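Local coordinates for protein benzyl alcohol dehydrogenase (PDB 1F8F) that catalyses the NAD-dependent oxidation of benzyl alcohol and probably related aromatic alcohols to the corresponding aldehydes, as a zinc-containing medium-chain alcohol dehydrogenase, at residues K187-A191 / V212-S216; S192-G198 / V259-S265; P247-K252 / Q274-A278; L282-V288 / G308-V314. Residues are numbered along the deposited sequence.

Interaction 1 (K187-A191 / V212-S216); sequences KVTPA and VCGAS
Lys-187, the first residue past helix 174-186, leaves it with positive phi (63°); its CA-to-CB bond points away. From there Val-188 to Pro-190 run extended (psi 135° to 157°). Val-188, chi1 t, points at the other segment. Its CB lies 4.2 Å from Cys-213 CB, its CG1 3.9 Å from Ala-215 CB, and its carbonyl O approaches Cys-213 CB at 3.3 Å. Thr-189, chi1 p, points away from segment 212-216 and packs on Phe-261, and Pro-190 lays its ring over the end of helix 201-213, with CG 3.6 Å from Cys-213 O. That helix stops in a Schellman motif at Gly-214 (phi/psi 100/5), a conformation that calls for glycine; a CB there would come within 3.1 Å of Pro-190 CA. Here the first beta-alpha-beta unit of the Rossmann fold enters its strands: the lead-in to strand 193-197 runs beside the lead-in to strand 217-222, with 40° between the directions CA 188 to 191 and CA 213 to 216. Pro-190 CA is 4.1 Å from Gly-214 CA. Ala-191, with positive phi (79°), donates its N to Gly-214 O at 2.9 Å (177°). Its CA touches Ser-216 OG at 3.4 Å, a hydroxyl hydrogen-bonded to Gln-334 of the second subunit.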
loop_
_atom_site.group_PDB
_atom_site.type_symbol
_atom_site.label_atom_id
_atom_site.label_comp_id
_atom_site.label_asym_id
_atom_site.label_seq_id
_atom_site.Cartn_x
_atom_site.Cartn_y
_atom_site.Cartn_z
ATOM N N LYS A 187 -1.063 5.663 -9.613
ATOM C CA LYS A 187 -2.335 5.784 -8.967
ATOM C C LYS A 187 -2.747 7.241 -8.656
ATOM O O LYS A 187 -2.875 7.538 -7.448
ATOM C CB LYS A 187 -2.545 5.004 -7.685
ATOM C CG LYS A 187 -2.301 3.516 -7.695
ATOM C CD LYS A 187 -2.173 3.019 -6.251
ATOM C CE LYS A 187 -1.528 1.674 -6.178
ATOM N NZ LYS A 187 -2.015 0.604 -7.089
ATOM N N VAL A 188 -2.987 8.095 -9.645
ATOM C CA VAL A 188 -3.378 9.456 -9.395
ATOM C C VAL A 188 -4.569 9.550 -8.443
ATOM O O VAL A 188 -5.565 8.836 -8.615
ATOM C CB VAL A 188 -3.642 10.093 -10.784
ATOM C CG1 VAL A 188 -4.178 11.500 -10.752
ATOM C CG2 VAL A 188 -2.307 10.019 -11.541
ATOM N N THR A 189 -4.516 10.492 -7.494
ATOM C CA THR A 189 -5.577 10.656 -6.493
ATOM C C THR A 189 -6.429 11.885 -6.717
ATOM O O THR A 189 -6.092 12.904 -7.367
ATOM C CB THR A 189 -4.911 10.769 -5.084
ATOM O OG1 THR A 189 -3.930 11.826 -5.081
ATOM C CG2 THR A 189 -4.191 9.524 -4.630
ATOM N N PRO A 190 -7.664 11.862 -6.184
ATOM C CA PRO A 190 -8.610 12.950 -6.350
ATOM C C PRO A 190 -8.058 14.277 -5.863
ATOM O O PRO A 190 -7.366 14.309 -4.873
ATOM C CB PRO A 190 -9.811 12.509 -5.485
ATOM C CG PRO A 190 -9.766 11.011 -5.606
ATOM C CD PRO A 190 -8.279 10.664 -5.527
ATOM N N ALA A 191 -8.231 15.380 -6.625
ATOM C CA ALA A 191 -7.805 16.703 -6.301
ATOM C C ALA A 191 -6.303 16.950 -6.552
ATOM O O ALA A 191 -5.916 18.114 -6.337
ATOM C CB ALA A 191 -8.140 17.166 -4.887
ATOM N N VAL A 212 -10.554 10.636 -15.166
ATOM C CA VAL A 212 -11.314 9.618 -14.473
ATOM C C VAL A 212 -10.846 9.490 -13.013
ATOM O O VAL A 212 -11.764 9.421 -12.184
ATOM C CB VAL A 212 -11.212 8.213 -15.126
ATOM C CG1 VAL A 212 -11.895 7.112 -14.327
ATOM C CG2 VAL A 212 -11.844 8.292 -16.517
ATOM N N CYS A 213 -9.560 9.611 -12.699
ATOM C CA CYS A 213 -9.138 9.502 -11.318
ATOM C C CYS A 213 -9.457 10.688 -10.405
ATOM O O CYS A 213 -9.424 10.531 -9.154
ATOM C CB CYS A 213 -7.660 9.054 -11.153
ATOM S SG CYS A 213 -6.948 7.716 -12.162
ATOM N N GLY A 214 -9.951 11.817 -10.943
ATOM C CA GLY A 214 -10.321 12.977 -10.129
ATOM C C GLY A 214 -9.344 14.141 -10.054
ATOM O O GLY A 214 -9.505 15.065 -9.201
ATOM N N ALA A 215 -8.250 14.086 -10.806
ATOM C CA ALA A 215 -7.185 15.127 -10.669
ATOM C C ALA A 215 -7.825 16.500 -10.940
ATOM O O ALA A 215 -8.749 16.594 -11.769
ATOM C CB ALA A 215 -6.045 14.859 -11.639
ATOM N N SER A 216 -7.376 17.534 -10.268
ATOM C CA SER A 216 -7.917 18.891 -10.419
ATOM C C SER A 216 -7.105 19.712 -11.441
ATOM O O SER A 216 -7.574 20.707 -11.982
ATOM C CB SER A 216 -7.840 19.637 -9.096
ATOM O OG SER A 216 -8.872 19.358 -8.154
#

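Interaction 2 (S192-G198 / V259-S265); sequences SSFVTWG and VNFALES. Unlike the reference sequence in segment 192-198: Phe-194 (reference Leu).
Val-195, chi1 p, fills the apolar centre with CG1, 3.5 Å from Ala-262 CB and 3.7 Å from Val-259 CG1. On the opposite sheet face, Phe-194 (chi1 t) brings CD1 to 4.0 Å from Phe-261 CB and CZ to 4.2 Å from Leu-263 CB. Strands 193-197 and 261-264 run parallel, axes 4.8 Å apart at 7°, pairing Phe-194 with Phe-261 through Trp-197 with Glu-264. The backbone bonds are Phe-261 N to Ser-193 O (3.0 Å), Val-195 N to Phe-261 O (3.1 Å), Leu-263 N to Val-195 O (3.1 Å), Trp-197 N to Leu-263 O (2.7 Å) and Ser-265 N to Trp-197 O (3.1 Å). At the N-terminal end Ser-193 N donates to Asn-260 OD1 (3.0 Å) and Asn-260 N to Ser-193 OG (2.8 Å); at the other, Ser-265 OG donates to Trp-197 O (3.0 Å) and Gly-198 touches NAD. This is the central strand pair of the Rossmann sheet: helix 174-186 packs on the Phe-194 and Leu-263 face, helices 247-254 and 269-277 on the Trp-197 face.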
loop_
_atom_site.group_PDB
_atom_site.type_symbol
_atom_site.label_atom_id
_atom_site.label_comp_id
_atom_site.label_asym_id
_atom_site.label_seq_id
_atom_site.Cartn_x
_atom_site.Cartn_y
_atom_site.Cartn_z
ATOM N N SER A 192 -5.555 16.028 -7.079
ATOM C CA SER A 192 -4.137 16.219 -7.357
ATOM C C SER A 192 -3.818 16.884 -8.712
ATOM O O SER A 192 -4.690 17.187 -9.533
ATOM C CB SER A 192 -3.395 14.858 -7.357
ATOM O OG SER A 192 -3.875 13.970 -8.422
ATOM N N SER A 193 -2.497 17.086 -8.906
ATOM C CA SER A 193 -1.961 17.646 -10.151
ATOM C C SER A 193 -1.178 16.577 -10.909
ATOM O O SER A 193 -0.377 15.831 -10.307
ATOM C CB SER A 193 -1.058 18.835 -9.782
ATOM O OG SER A 193 0.168 18.458 -9.191
ATOM N N PHE A 194 -1.435 16.484 -12.216
ATOM C CA PHE A 194 -0.820 15.541 -13.148
ATOM C C PHE A 194 -0.308 16.217 -14.420
ATOM O O PHE A 194 -0.958 17.123 -14.987
ATOM C CB PHE A 194 -1.902 14.532 -13.605
ATOM C CG PHE A 194 -1.442 13.568 -14.676
ATOM C CD1 PHE A 194 -0.550 12.530 -14.373
ATOM C CD2 PHE A 194 -1.892 13.730 -16.000
ATOM C CE1 PHE A 194 -0.155 11.681 -15.382
ATOM C CE2 PHE A 194 -1.452 12.845 -16.964
ATOM C CZ PHE A 194 -0.586 11.818 -16.675
ATOM N N VAL A 195 0.767 15.728 -15.026
ATOM C CA VAL A 195 1.248 16.285 -16.307
ATOM C C VAL A 195 1.643 15.119 -17.221
ATOM O O VAL A 195 2.302 14.207 -16.730
ATOM C CB VAL A 195 2.506 17.195 -16.214
ATOM C CG1 VAL A 195 3.683 16.509 -15.498
ATOM C CG2 VAL A 195 3.023 17.669 -17.590
ATOM N N THR A 196 1.318 15.224 -18.519
ATOM C CA THR A 196 1.828 14.230 -19.448
ATOM C C THR A 196 2.917 14.808 -20.360
ATOM O O THR A 196 2.482 15.674 -21.203
ATOM C CB THR A 196 0.812 13.548 -20.362
ATOM O OG1 THR A 196 1.621 12.732 -21.278
ATOM C CG2 THR A 196 -0.096 14.424 -21.180
ATOM N N TRP A 197 4.141 14.342 -20.324
ATOM C CA TRP A 197 5.122 14.878 -21.285
ATOM C C TRP A 197 4.944 14.159 -22.605
ATOM O O TRP A 197 5.256 12.971 -22.818
ATOM C CB TRP A 197 6.507 14.652 -20.618
ATOM C CG TRP A 197 6.802 15.480 -19.398
ATOM C CD1 TRP A 197 6.513 15.146 -18.090
ATOM C CD2 TRP A 197 7.439 16.769 -19.361
ATOM N NE1 TRP A 197 6.922 16.178 -17.269
ATOM C CE2 TRP A 197 7.476 17.186 -18.018
ATOM C CE3 TRP A 197 7.986 17.620 -20.329
ATOM C CZ2 TRP A 197 8.078 18.379 -17.595
ATOM C CZ3 TRP A 197 8.521 18.823 -19.949
ATOM C CH2 TRP A 197 8.611 19.174 -18.573
ATOM N N GLY A 198 4.474 14.864 -23.652
ATOM C CA GLY A 198 4.270 14.278 -24.987
ATOM C C GLY A 198 2.762 14.050 -25.147
ATOM O O GLY A 198 2.138 13.498 -24.217
ATOM N N VAL A 259 4.499 19.337 -9.774
ATOM C CA VAL A 259 3.349 18.458 -9.953
ATOM C C VAL A 259 3.400 17.194 -9.100
ATOM O O VAL A 259 4.505 16.740 -8.692
ATOM C CB VAL A 259 3.373 18.232 -11.503
ATOM C CG1 VAL A 259 4.409 17.202 -11.936
ATOM C CG2 VAL A 259 2.007 17.742 -12.027
ATOM N N ASN A 260 2.271 16.624 -8.655
ATOM C CA ASN A 260 2.233 15.442 -7.816
ATOM C C ASN A 260 2.550 14.156 -8.576
ATOM O O ASN A 260 3.207 13.237 -8.085
ATOM C CB ASN A 260 0.870 15.259 -7.178
ATOM C CG ASN A 260 0.413 16.367 -6.260
ATOM O OD1 ASN A 260 -0.761 16.720 -6.445
ATOM N ND2 ASN A 260 1.219 16.892 -5.307
ATOM N N PHE A 261 2.052 14.094 -9.834
ATOM C CA PHE A 261 2.216 12.931 -10.670
ATOM C C PHE A 261 2.639 13.220 -12.110
ATOM O O PHE A 261 2.125 14.176 -12.666
ATOM C CB PHE A 261 0.918 12.107 -10.709
ATOM C CG PHE A 261 0.416 11.592 -9.399
ATOM C CD1 PHE A 261 0.823 10.382 -8.881
ATOM C CD2 PHE A 261 -0.483 12.338 -8.644
ATOM C CE1 PHE A 261 0.376 9.914 -7.621
ATOM C CE2 PHE A 261 -0.953 11.923 -7.430
ATOM C CZ PHE A 261 -0.540 10.692 -6.927
ATOM N N ALA A 262 3.551 12.408 -12.703
ATOM C CA ALA A 262 3.888 12.653 -14.092
ATOM C C ALA A 262 4.156 11.445 -14.958
ATOM O O ALA A 262 4.519 10.364 -14.494
ATOM C CB ALA A 262 5.076 13.607 -14.107
ATOM N N LEU A 263 4.041 11.654 -16.270
ATOM C CA LEU A 263 4.296 10.653 -17.281
ATOM C C LEU A 263 5.285 11.148 -18.336
ATOM O O LEU A 263 5.006 12.125 -19.049
ATOM C CB LEU A 263 3.067 10.113 -17.999
ATOM C CG LEU A 263 3.116 9.000 -19.006
ATOM C CD1 LEU A 263 3.043 7.604 -18.405
ATOM C CD2 LEU A 263 2.021 9.054 -20.078
ATOM N N GLU A 264 6.321 10.328 -18.566
ATOM C CA GLU A 264 7.305 10.619 -19.621
ATOM C C GLU A 264 6.970 9.699 -20.806
ATOM O O GLU A 264 7.133 8.497 -20.632
ATOM C CB GLU A 264 8.765 10.340 -19.226
ATOM C CG GLU A 264 9.784 11.252 -19.942
ATOM C CD GLU A 264 9.630 11.151 -21.462
ATOM O OE1 GLU A 264 10.021 10.096 -22.016
ATOM O OE2 GLU A 264 9.051 12.061 -22.083
ATOM N N SER A 265 6.462 10.215 -21.919
ATOM C CA SER A 265 6.191 9.423 -23.091
ATOM C C SER A 265 6.966 9.856 -24.353
ATOM O O SER A 265 6.620 9.299 -25.373
ATOM C CB SER A 265 4.704 9.360 -23.525
ATOM O OG SER A 265 4.134 10.518 -24.115
#

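Interaction 3 (P247-K252 / Q274-A278); sequences PVAAIK and QGVDA
Val-248, chi1 t, is the centre of the packing between these helices. Its CG2 reaches Gln-274 O at 3.7 Å and Gln-274 CG at 3.8 Å, while CG1 meets Asp-277 CB at 4.1 Å and Ala-278 CB at 4.2 Å. The backbones come close, Val-248 CA to Ala-278 CA 5.1 Å, consistent with the small side chain of Ala-278. One turn on, Ile-251 (chi1 m, chi2 t) sets CG2 4.1 Å from Ala-278 CB. Gln-274, chi1 -90° and chi2 t, stretches OE1 to 3.7 Å from Pro-247 CG. Lys-252, chi1 off at -93° but chi2 and chi3 t, reaches across to bring CE 3.4 Å from Asp-277 O. Helices 247-254 and 269-277 flank strand 259-264 in the chain and pack on the same face of the Rossmann sheet, against Trp-197. Asp-277 forms a salt bridge with Lys-273 of its own helix. With no direct hydrogen bond, and a water 2.9 Å from Asp-277 O making a weak bond, 3.4 Å, to Lys-252 NZ, the contact rests on van der Waals packing.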
loop_
_atom_site.group_PDB
_atom_site.type_symbol
_atom_site.label_atom_id
_atom_site.label_comp_id
_atom_site.label_asym_id
_atom_site.label_seq_id
_atom_site.Cartn_x
_atom_site.Cartn_y
_atom_site.Cartn_z
ATOM N N PRO A 247 9.111 24.804 -19.881
ATOM C CA PRO A 247 8.101 23.959 -19.267
ATOM C C PRO A 247 8.265 23.711 -17.788
ATOM O O PRO A 247 7.316 23.796 -17.012
ATOM C CB PRO A 247 8.216 22.686 -20.117
ATOM C CG PRO A 247 9.643 22.586 -20.488
ATOM C CD PRO A 247 10.026 24.018 -20.755
ATOM N N VAL A 248 9.471 23.579 -17.227
ATOM C CA VAL A 248 9.655 23.390 -15.793
ATOM C C VAL A 248 9.063 24.519 -14.954
ATOM O O VAL A 248 8.348 24.395 -13.920
ATOM C CB VAL A 248 11.127 23.117 -15.513
ATOM C CG1 VAL A 248 11.413 22.788 -14.045
ATOM C CG2 VAL A 248 11.603 21.908 -16.348
ATOM N N ALA A 249 9.420 25.736 -15.393
ATOM C CA ALA A 249 9.042 26.956 -14.719
ATOM C C ALA A 249 7.515 27.106 -14.833
ATOM O O ALA A 249 6.932 27.453 -13.822
ATOM C CB ALA A 249 9.711 28.169 -15.350
ATOM N N ALA A 250 7.003 26.808 -16.033
ATOM C CA ALA A 250 5.549 26.923 -16.153
ATOM C C ALA A 250 4.906 25.896 -15.219
ATOM O O ALA A 250 4.067 26.258 -14.390
ATOM C CB ALA A 250 5.132 26.831 -17.617
ATOM N N ILE A 251 5.238 24.621 -15.291
ATOM C CA ILE A 251 4.634 23.617 -14.389
ATOM C C ILE A 251 4.802 24.051 -12.957
ATOM O O ILE A 251 3.803 23.968 -12.233
ATOM C CB ILE A 251 5.229 22.196 -14.596
ATOM C CG1 ILE A 251 4.976 21.728 -16.008
ATOM C CG2 ILE A 251 4.618 21.213 -13.582
ATOM C CD1 ILE A 251 5.634 20.556 -16.618
ATOM N N LYS A 252 5.934 24.534 -12.452
ATOM C CA LYS A 252 6.054 24.895 -11.034
ATOM C C LYS A 252 5.161 26.041 -10.596
ATOM O O LYS A 252 4.535 25.990 -9.491
ATOM C CB LYS A 252 7.519 25.221 -10.719
ATOM C CG LYS A 252 8.375 24.061 -10.200
ATOM C CD LYS A 252 9.847 24.367 -10.409
ATOM C CE LYS A 252 10.743 23.216 -10.025
ATOM N NZ LYS A 252 11.333 23.345 -8.651
ATOM N N GLN A 274 13.947 17.026 -17.203
ATOM C CA GLN A 274 12.980 18.111 -17.034
ATOM C C GLN A 274 11.783 17.652 -16.208
ATOM O O GLN A 274 11.247 18.342 -15.355
ATOM C CB GLN A 274 12.480 18.656 -18.390
ATOM C CG GLN A 274 13.346 19.788 -18.912
ATOM C CD GLN A 274 13.056 20.324 -20.294
ATOM O OE1 GLN A 274 13.198 21.535 -20.541
ATOM N NE2 GLN A 274 12.612 19.519 -21.236
ATOM N N GLY A 275 11.282 16.472 -16.574
ATOM C CA GLY A 275 10.196 15.814 -15.889
ATOM C C GLY A 275 10.491 15.497 -14.415
ATOM O O GLY A 275 9.597 15.774 -13.612
ATOM N N VAL A 276 11.665 15.038 -14.042
ATOM C CA VAL A 276 12.029 14.818 -12.629
ATOM C C VAL A 276 12.166 16.169 -11.972
ATOM O O VAL A 276 11.543 16.376 -10.918
ATOM C CB VAL A 276 13.327 13.992 -12.484
ATOM C CG1 VAL A 276 13.633 13.671 -11.030
ATOM C CG2 VAL A 276 13.205 12.675 -13.212
ATOM N N ASP A 277 12.814 17.172 -12.587
ATOM C CA ASP A 277 12.892 18.505 -11.985
ATOM C C ASP A 277 11.554 19.159 -11.712
ATOM O O ASP A 277 11.436 20.010 -10.814
ATOM C CB ASP A 277 13.635 19.502 -12.907
ATOM C CG ASP A 277 15.079 19.150 -13.145
ATOM O OD1 ASP A 277 15.662 18.304 -12.456
ATOM O OD2 ASP A 277 15.774 19.643 -14.046
ATOM N N ALA A 278 10.520 18.953 -12.527
ATOM C CA ALA A 278 9.243 19.640 -12.307
ATOM C C ALA A 278 8.321 18.987 -11.296
ATOM O O ALA A 278 7.202 19.457 -11.029
ATOM C CB ALA A 278 8.491 19.751 -13.642
HETATM O O HOH W 1 13.661 20.869 -9.095
#

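Interaction 4 (L282-V288 / G308-V314); sequences LGKIAVV and GKTILGV. With NAD (nicotinamide-adenine-dinucleotide), chain F.
Five backbone hydrogen bonds join parallel strands 283-287 and 310-313: Val-287 N to Leu-312 O (2.7 Å), Thr-310 N to Gly-283 O, Ile-285 N to Thr-310 O and Leu-312 N to Ile-285 O (each 3.0 Å), and Val-314 N to Val-287 O (3.2 Å). Axes lie 4.7 Å apart, crossing at -20°; Lys-284 pairs with Thr-310, through to Val-287 with Gly-313. Just past both strands, Val-288 O and Val-314 O each accept from NAD N7N at 3.3 Å. At the other end a water sits within hydrogen-bonding distance of Gly-283 O (3.1 Å), Gly-308 O (2.9 Å) and Thr-310 OG1 (2.6 Å). Gly-308 closes helix 301-306 as a Schellman motif.

Packing is apolar: Ile-285 (chi1 t) CG2 to Ile-311 CG1 4.1 Å on one face, Ala-286 CB to Val-314 CG2 3.9 Å on the other, and Val-288 CG1 to Val-314 CB 3.9 Å. Leu-312, chi1 p, brings its end back toward segment 282-288. Strand 310-313 pairs antiparallel with the third subunit, carrying the sheet across the interface as in classical alcohol dehydrogenase dimers. The carboxamide nitrogen of the cofactor is thus met here by main-chain carbonyls.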
loop_
_atom_site.group_PDB
_atom_site.type_symbol
_atom_site.label_atom_id
_atom_site.label_comp_id
_atom_site.label_asym_id
_atom_site.label_seq_id
_atom_site.Cartn_x
_atom_site.Cartn_y
_atom_site.Cartn_z
ATOM N N LEU A 282 7.695 14.900 -2.816
ATOM C CA LEU A 282 7.071 13.586 -2.826
ATOM C C LEU A 282 6.365 13.209 -4.125
ATOM O O LEU A 282 5.688 12.169 -4.210
ATOM C CB LEU A 282 6.182 13.267 -1.621
ATOM C CG LEU A 282 6.910 13.150 -0.278
ATOM C CD1 LEU A 282 5.865 13.161 0.853
ATOM C CD2 LEU A 282 7.689 11.846 -0.190
ATOM N N GLY A 283 6.738 13.914 -5.206
ATOM C CA GLY A 283 6.193 13.606 -6.531
ATOM C C GLY A 283 6.718 12.325 -7.135
ATOM O O GLY A 283 7.771 11.769 -6.739
ATOM N N LYS A 284 5.999 11.805 -8.134
ATOM C CA LYS A 284 6.314 10.566 -8.805
ATOM C C LYS A 284 6.256 10.681 -10.325
ATOM O O LYS A 284 5.202 11.040 -10.829
ATOM C CB LYS A 284 5.408 9.406 -8.333
ATOM C CG LYS A 284 5.347 9.175 -6.837
ATOM C CD LYS A 284 4.509 7.939 -6.467
ATOM C CE LYS A 284 4.299 8.047 -4.960
ATOM N NZ LYS A 284 3.761 6.860 -4.269
ATOM N N ILE A 285 7.268 10.140 -11.051
ATOM C CA ILE A 285 7.209 10.216 -12.502
ATOM C C ILE A 285 7.328 8.816 -13.085
ATOM O O ILE A 285 8.270 8.085 -12.742
ATOM C CB ILE A 285 8.279 11.158 -13.124
ATOM C CG1 ILE A 285 8.022 11.274 -14.660
ATOM C CG2 ILE A 285 9.697 10.722 -12.846
ATOM C CD1 ILE A 285 8.708 12.428 -15.383
ATOM N N ALA A 286 6.390 8.358 -13.891
ATOM C CA ALA A 286 6.394 7.056 -14.521
ATOM C C ALA A 286 7.058 7.118 -15.911
ATOM O O ALA A 286 6.619 7.956 -16.690
ATOM C CB ALA A 286 4.976 6.477 -14.684
ATOM N N VAL A 287 7.967 6.201 -16.280
ATOM C CA VAL A 287 8.648 6.237 -17.540
ATOM C C VAL A 287 8.116 5.248 -18.559
ATOM O O VAL A 287 8.353 4.066 -18.357
ATOM C CB VAL A 287 10.176 6.002 -17.326
ATOM C CG1 VAL A 287 10.957 6.010 -18.630
ATOM C CG2 VAL A 287 10.809 7.119 -16.462
ATOM N N VAL A 288 7.412 5.650 -19.630
ATOM C CA VAL A 288 6.939 4.695 -20.622
ATOM C C VAL A 288 7.600 4.860 -21.988
ATOM O O VAL A 288 7.580 3.959 -22.847
ATOM C CB VAL A 288 5.400 4.677 -20.839
ATOM C CG1 VAL A 288 4.666 4.249 -19.562
ATOM C CG2 VAL A 288 4.754 5.992 -21.273
ATOM N N GLY A 308 12.283 13.775 -1.834
ATOM C CA GLY A 308 11.736 12.424 -1.667
ATOM C C GLY A 308 11.039 11.864 -2.917
ATOM O O GLY A 308 10.011 11.150 -2.897
ATOM N N LYS A 309 11.604 12.288 -4.040
ATOM C CA LYS A 309 11.079 11.951 -5.344
ATOM C C LYS A 309 11.227 10.505 -5.763
ATOM O O LYS A 309 12.219 9.791 -5.557
ATOM C CB LYS A 309 11.742 12.930 -6.351
ATOM C CG LYS A 309 11.274 14.379 -6.205
ATOM C CD LYS A 309 11.887 15.287 -7.318
ATOM C CE LYS A 309 11.498 16.714 -6.954
ATOM N NZ LYS A 309 12.095 17.765 -7.832
ATOM N N THR A 310 10.251 10.009 -6.511
ATOM C CA THR A 310 10.268 8.680 -7.094
ATOM C C THR A 310 10.284 8.631 -8.633
ATOM O O THR A 310 9.560 9.286 -9.386
ATOM C CB THR A 310 9.132 7.788 -6.591
ATOM O OG1 THR A 310 8.992 7.910 -5.194
ATOM C CG2 THR A 310 9.485 6.361 -6.973
ATOM N N ILE A 311 11.201 7.824 -9.138
ATOM C CA ILE A 311 11.326 7.652 -10.596
ATOM C C ILE A 311 10.987 6.184 -10.894
ATOM O O ILE A 311 11.705 5.328 -10.352
ATOM C CB ILE A 311 12.721 7.982 -11.115
ATOM C CG1 ILE A 311 13.223 9.430 -11.196
ATOM C CG2 ILE A 311 12.836 7.596 -12.574
ATOM C CD1 ILE A 311 14.756 9.382 -11.468
ATOM N N LEU A 312 9.974 5.822 -11.678
ATOM C CA LEU A 312 9.652 4.445 -11.958
ATOM C C LEU A 312 9.331 3.975 -13.390
ATOM O O LEU A 312 8.589 4.566 -14.160
ATOM C CB LEU A 312 8.481 3.857 -11.138
ATOM C CG LEU A 312 7.071 4.362 -11.281
ATOM C CD1 LEU A 312 5.990 3.381 -10.894
ATOM C CD2 LEU A 312 6.936 5.604 -10.382
ATOM N N GLY A 313 9.892 2.776 -13.700
ATOM C CA GLY A 313 9.708 2.197 -15.024
ATOM C C GLY A 313 8.394 1.486 -15.267
ATOM O O GLY A 313 8.070 0.651 -14.390
ATOM N N VAL A 314 7.688 1.708 -16.376
ATOM C CA VAL A 314 6.404 1.037 -16.571
ATOM C C VAL A 314 6.242 0.390 -17.958
ATOM O O VAL A 314 6.367 1.088 -18.970
ATOM C CB VAL A 314 5.243 2.040 -16.407
ATOM C CG1 VAL A 314 3.915 1.443 -16.863
ATOM C CG2 VAL A 314 5.071 2.556 -14.978
HETATM P PA NAD F . 3.342 9.262 -30.730
HETATM O O1A NAD F . 1.894 9.182 -31.101
HETATM O O2A NAD F . 4.314 9.498 -31.807
HETATM O O5B NAD F . 3.544 10.239 -29.496
HETATM C C5B NAD F . 4.732 10.816 -28.903
HETATM C C4B NAD F . 4.643 12.335 -28.872
HETATM O O4B NAD F . 5.918 12.876 -28.386
HETATM C C3B NAD F . 4.363 13.048 -30.206
HETATM O O3B NAD F . 3.114 13.726 -30.196
HETATM C C2B NAD F . 5.485 14.068 -30.385
HETATM O O2B NAD F . 5.070 15.358 -30.852
HETATM C C1B NAD F . 6.041 14.167 -28.954
HETATM N N9A NAD F . 7.435 14.588 -28.869
HETATM C C8A NAD F . 8.538 14.052 -29.482
HETATM N N7A NAD F . 9.667 14.691 -29.174
HETATM C C5A NAD F . 9.254 15.704 -28.325
HETATM C C6A NAD F . 9.951 16.727 -27.657
HETATM N N6A NAD F . 11.265 16.924 -27.711
HETATM N N1A NAD F . 9.228 17.563 -26.869
HETATM C C2A NAD F . 7.873 17.387 -26.787
HETATM N N3A NAD F . 7.143 16.477 -27.358
HETATM C C4A NAD F . 7.888 15.664 -28.129
HETATM O O3 NAD F . 3.684 7.842 -30.004
HETATM P PN NAD F . 2.725 7.033 -29.019
HETATM O O1N NAD F . 2.011 7.950 -28.111
HETATM O O2N NAD F . 1.836 6.173 -29.812
HETATM O O5D NAD F . 3.856 6.157 -28.243
HETATM C C5D NAD F . 4.618 6.779 -27.195
HETATM C C4D NAD F . 5.890 6.095 -26.847
HETATM O O4D NAD F . 5.702 5.014 -25.877
HETATM C C3D NAD F . 6.858 5.560 -27.908
HETATM O O3D NAD F . 8.196 5.619 -27.377
HETATM C C2D NAD F . 6.446 4.081 -27.919
HETATM O O2D NAD F . 7.358 3.223 -28.589
HETATM C C1D NAD F . 6.448 3.901 -26.393
HETATM N N1N NAD F . 5.658 2.733 -26.015
HETATM C C2N NAD F . 5.973 2.168 -24.822
HETATM C C3N NAD F . 5.220 1.094 -24.389
HETATM C C7N NAD F . 5.475 0.373 -23.019
HETATM O O7N NAD F . 4.786 -0.599 -22.713
HETATM N N7N NAD F . 6.485 0.919 -22.251
HETATM C C4N NAD F . 4.120 0.613 -25.159
HETATM C C5N NAD F . 3.603 1.621 -26.001
HETATM C C6N NAD F . 4.311 2.698 -26.493
HETATM O O HOH W 2 7.689 9.971 -4.232
#

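In the fold
Leaving helix 174-186, the chain meets interaction 1, which closes the loop through strand 193-197 and helix 201-213. Interaction 2 opens after residue 191 and closes only at 259-265, so the two cross; they touch where Ser-216 N probably bonds to Ser-192 O. Helix 247-254 starts interaction 3 before interaction 2 has closed, so these cross too: strand 259-264 lies between the two helices in sequence, Val-259 packs on Ile-251 and its N probably bonds to Ala-278 O, just past the second helix. Interaction 4 follows in series, adding the last two strands of the six-stranded parallel sheet, and joins interaction 2 at Ala-262 beside Ala-286. Interaction 3 meets it at Val-276 and Ile-311, linking helix layer to sheet.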